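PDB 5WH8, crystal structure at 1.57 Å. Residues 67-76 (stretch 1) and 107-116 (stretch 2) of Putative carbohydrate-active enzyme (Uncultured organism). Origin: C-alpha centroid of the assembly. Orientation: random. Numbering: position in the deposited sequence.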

# COMPACT_ATOMS: atom_id res chain seq x y z
N ILE A 67 2.24 8.26 4.02
CA ILE A 67 2.24 9.35 4.98
C ILE A 67 3.53 9.28 5.80
O ILE A 67 3.60 8.57 6.79
CB ILE A 67 0.99 9.27 5.87
CG1 ILE A 67 -0.27 9.36 5.02
CG2 ILE A 67 0.98 10.38 6.93
CD1 ILE A 67 -1.38 8.53 5.54
N TYR A 68 4.58 9.94 5.32
CA TYR A 68 5.86 9.88 6.02
C TYR A 68 5.68 10.40 7.43
O TYR A 68 4.98 11.39 7.62
CB TYR A 68 6.92 10.73 5.32
CG TYR A 68 7.68 10.02 4.22
CD1 TYR A 68 7.08 9.74 3.01
CD2 TYR A 68 9.02 9.69 4.39
CE1 TYR A 68 7.79 9.13 1.99
CE2 TYR A 68 9.73 9.07 3.39
CZ TYR A 68 9.11 8.80 2.19
OH TYR A 68 9.83 8.19 1.17
N THR A 69 6.31 9.74 8.40
CA THR A 69 6.21 10.20 9.78
C THR A 69 7.31 11.22 10.05
O THR A 69 7.10 12.19 10.78
CB THR A 69 6.29 9.03 10.78
OG1 THR A 69 7.58 8.41 10.70
CG2 THR A 69 5.21 8.00 10.50
N HIS A 70 8.46 11.02 9.40
CA HIS A 70 9.66 11.82 9.59
C HIS A 70 10.24 12.33 8.27
O HIS A 70 9.64 12.16 7.21
CB HIS A 70 10.69 11.00 10.36
CG HIS A 70 10.29 10.76 11.78
ND1 HIS A 70 9.26 9.92 12.14
CD2 HIS A 70 10.78 11.27 12.94
CE1 HIS A 70 9.13 9.93 13.46
NE2 HIS A 70 10.05 10.73 13.96
N GLU A 71 11.42 12.95 8.35
CA GLU A 71 12.01 13.76 7.28
C GLU A 71 11.18 15.02 7.06
O GLU A 71 10.10 15.18 7.66
CB GLU A 71 12.18 12.96 5.99
CG GLU A 71 12.97 11.67 6.22
CD GLU A 71 13.25 10.87 4.96
OE1 GLU A 71 13.83 11.43 4.00
OE2 GLU A 71 12.91 9.66 4.94
N TRP A 72 11.69 15.91 6.22
CA TRP A 72 11.07 17.23 6.12
C TRP A 72 9.58 17.08 5.81
O TRP A 72 9.19 16.39 4.88
CB TRP A 72 11.72 18.11 5.04
CG TRP A 72 11.04 19.46 5.08
CD1 TRP A 72 11.37 20.52 5.89
CD2 TRP A 72 9.88 19.86 4.34
NE1 TRP A 72 10.48 21.56 5.68
CE2 TRP A 72 9.56 21.18 4.74
CE3 TRP A 72 9.08 19.23 3.38
CZ2 TRP A 72 8.48 21.88 4.21
CZ3 TRP A 72 8.00 19.93 2.85
CH2 TRP A 72 7.71 21.24 3.27
N GLY A 73 8.74 17.76 6.60
CA GLY A 73 7.31 17.78 6.35
C GLY A 73 6.56 16.55 6.79
O GLY A 73 5.35 16.42 6.52
N GLY A 74 7.25 15.63 7.45
CA GLY A 74 6.63 14.40 7.93
C GLY A 74 5.52 14.68 8.92
O GLY A 74 5.47 15.77 9.48
N TYR A 75 4.64 13.70 9.13
CA TYR A 75 3.47 13.88 9.98
C TYR A 75 3.86 14.35 11.37
O TYR A 75 3.15 15.17 11.97
CB TYR A 75 2.68 12.59 10.06
CG TYR A 75 1.35 12.70 10.79
CD1 TYR A 75 1.29 12.58 12.16
CD2 TYR A 75 0.18 12.88 10.08
CE1 TYR A 75 0.09 12.67 12.84
CE2 TYR A 75 -1.04 12.96 10.74
CZ TYR A 75 -1.08 12.84 12.12
OH TYR A 75 -2.28 12.91 12.79
N THR A 76 4.99 13.88 11.90
CA THR A 76 5.34 14.21 13.29
C THR A 76 6.03 15.58 13.44
O THR A 76 6.30 16.01 14.56
CB THR A 76 6.27 13.16 13.93
OG1 THR A 76 7.56 13.18 13.30
CG2 THR A 76 5.66 11.77 13.88
N ASP A 107 -1.19 4.55 4.68
CA ASP A 107 0.11 4.00 5.09
C ASP A 107 0.85 4.93 6.05
O ASP A 107 1.27 6.04 5.68
CB ASP A 107 0.92 3.69 3.82
CG ASP A 107 2.43 3.65 4.03
OD1 ASP A 107 2.92 3.22 5.09
OD2 ASP A 107 3.13 4.04 3.06
N TRP A 108 0.96 4.50 7.31
CA TRP A 108 1.78 5.19 8.32
C TRP A 108 3.24 4.84 8.03
O TRP A 108 3.75 3.76 8.38
CB TRP A 108 1.34 4.76 9.72
CG TRP A 108 2.03 5.42 10.89
CD1 TRP A 108 2.94 4.84 11.75
CD2 TRP A 108 1.85 6.77 11.36
NE1 TRP A 108 3.32 5.74 12.72
CE2 TRP A 108 2.66 6.93 12.50
CE3 TRP A 108 1.07 7.84 10.92
CZ2 TRP A 108 2.74 8.14 13.19
CZ3 TRP A 108 1.13 9.03 11.61
CH2 TRP A 108 1.96 9.18 12.73
N HIS A 109 3.90 5.75 7.32
CA HIS A 109 5.10 5.41 6.54
C HIS A 109 6.37 5.63 7.35
O HIS A 109 7.10 6.59 7.11
CB HIS A 109 5.11 6.21 5.23
CG HIS A 109 6.06 5.71 4.17
ND1 HIS A 109 5.70 4.71 3.28
CD2 HIS A 109 7.30 6.11 3.78
CE1 HIS A 109 6.67 4.51 2.41
NE2 HIS A 109 7.66 5.35 2.69
N VAL A 110 6.59 4.74 8.32
CA VAL A 110 7.84 4.73 9.12
C VAL A 110 9.01 4.30 8.23
O VAL A 110 8.85 3.44 7.35
CB VAL A 110 7.74 3.80 10.35
CG1 VAL A 110 6.56 4.15 11.21
CG2 VAL A 110 7.69 2.35 9.97
N LEU A 111 10.17 4.92 8.44
CA LEU A 111 11.36 4.57 7.68
C LEU A 111 12.65 5.04 8.38
O LEU A 111 13.37 4.22 8.95
CB LEU A 111 11.26 5.16 6.28
CG LEU A 111 12.36 4.83 5.27
CD1 LEU A 111 12.51 3.31 5.05
CD2 LEU A 111 12.05 5.55 3.99
N ASN A 112 12.92 6.35 8.36
CA ASN A 112 14.21 6.89 8.81
C ASN A 112 14.10 7.77 10.06
O ASN A 112 13.02 7.93 10.63
CB ASN A 112 14.86 7.72 7.69
CG ASN A 112 15.27 6.89 6.48
OD1 ASN A 112 15.78 5.77 6.61
ND2 ASN A 112 15.06 7.45 5.28
N ASP A 113 15.23 8.33 10.49
CA ASP A 113 15.29 9.25 11.63
C ASP A 113 14.76 8.64 12.95
O ASP A 113 14.23 9.36 13.79
CB ASP A 113 14.52 10.55 11.32
CG ASP A 113 15.15 11.34 10.16
OD1 ASP A 113 16.23 10.94 9.67
OD2 ASP A 113 14.58 12.38 9.76
N GLY A 114 14.94 7.33 13.12
CA GLY A 114 14.53 6.64 14.33
C GLY A 114 13.17 5.97 14.22
O GLY A 114 12.83 5.09 15.02
N SER A 115 12.38 6.35 13.21
CA SER A 115 11.05 5.76 13.07
C SER A 115 11.12 4.30 12.61
O SER A 115 10.10 3.62 12.60
CB SER A 115 10.17 6.59 12.11
OG SER A 115 10.60 6.52 10.75
N GLY A 116 12.32 3.83 12.27
CA GLY A 116 12.55 2.44 11.88
C GLY A 116 12.06 1.46 12.94
O GLY A 116 11.67 0.34 12.64
O HOH W 1 9.71 5.42 1.10
O HOH W 2 9.07 8.31 8.09
O HOH W 3 11.68 8.64 7.12
O HOH W 4 12.33 14.10 10.87

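The two stretches meet first as neighbouring parallel strands. Ile 67 is held through both of its backbone polar atoms: its N donates to Asp 107 O (2.9 Å), and its O accepts from His 109 N (2.9 Å), with N-H...acceptor angles of 154° and 155°. Ile 67 thus spans Trp 108, the pattern expected of a parallel bridge. Further along, Thr 69 N and His 109 O lie 3.5 Å apart without forming a hydrogen bond, and water 2 enters here, donating to His 109 O (2.8 Å) and accepting from His 70 N (3.1 Å).

Beyond the strands, the one direct side-chain hydrogen bond across the contact runs from Asn 112 ND2 to Glu 71 OE2 (3.1 Å). Water 3 reinforces it, donating to Glu 71 OE2 (2.7 Å) while accepting from Asn 112 N (2.9 Å). Water 4 similarly links Glu 71 N (2.9 Å) to Asp 113 OD2 (3.0 Å). The Asn 112 carbonyl is occupied within its own type I' turn, where its O accepts from Ser 115 N (3.1 Å) and Ser 115 OG (2.8 Å).

Tyr 68 and His 109 share one face of the sheet. Their rings lie obliquely, with planes at 45° and centroids 4.5 Å apart, and water 1 joins their outer ends, 2.8 Å from Tyr 68 OH and 2.6 Å from His 109 NE2. His 109 ND1 donates to Asp 107 OD2 (2.7 Å), which helps fix the imidazole.

On the face carrying Ile 67 and Trp 108, the indole is the main packing surface. Thr 69 CG2 sits over its five-membered ring, 3.6 Å from the centroid, in a CH-pi contact. The six-membered ring turns its edge toward the face of Tyr 75 in an offset edge-to-face arrangement, with Trp 108 CH2 3.5 Å from Tyr 75 CD1.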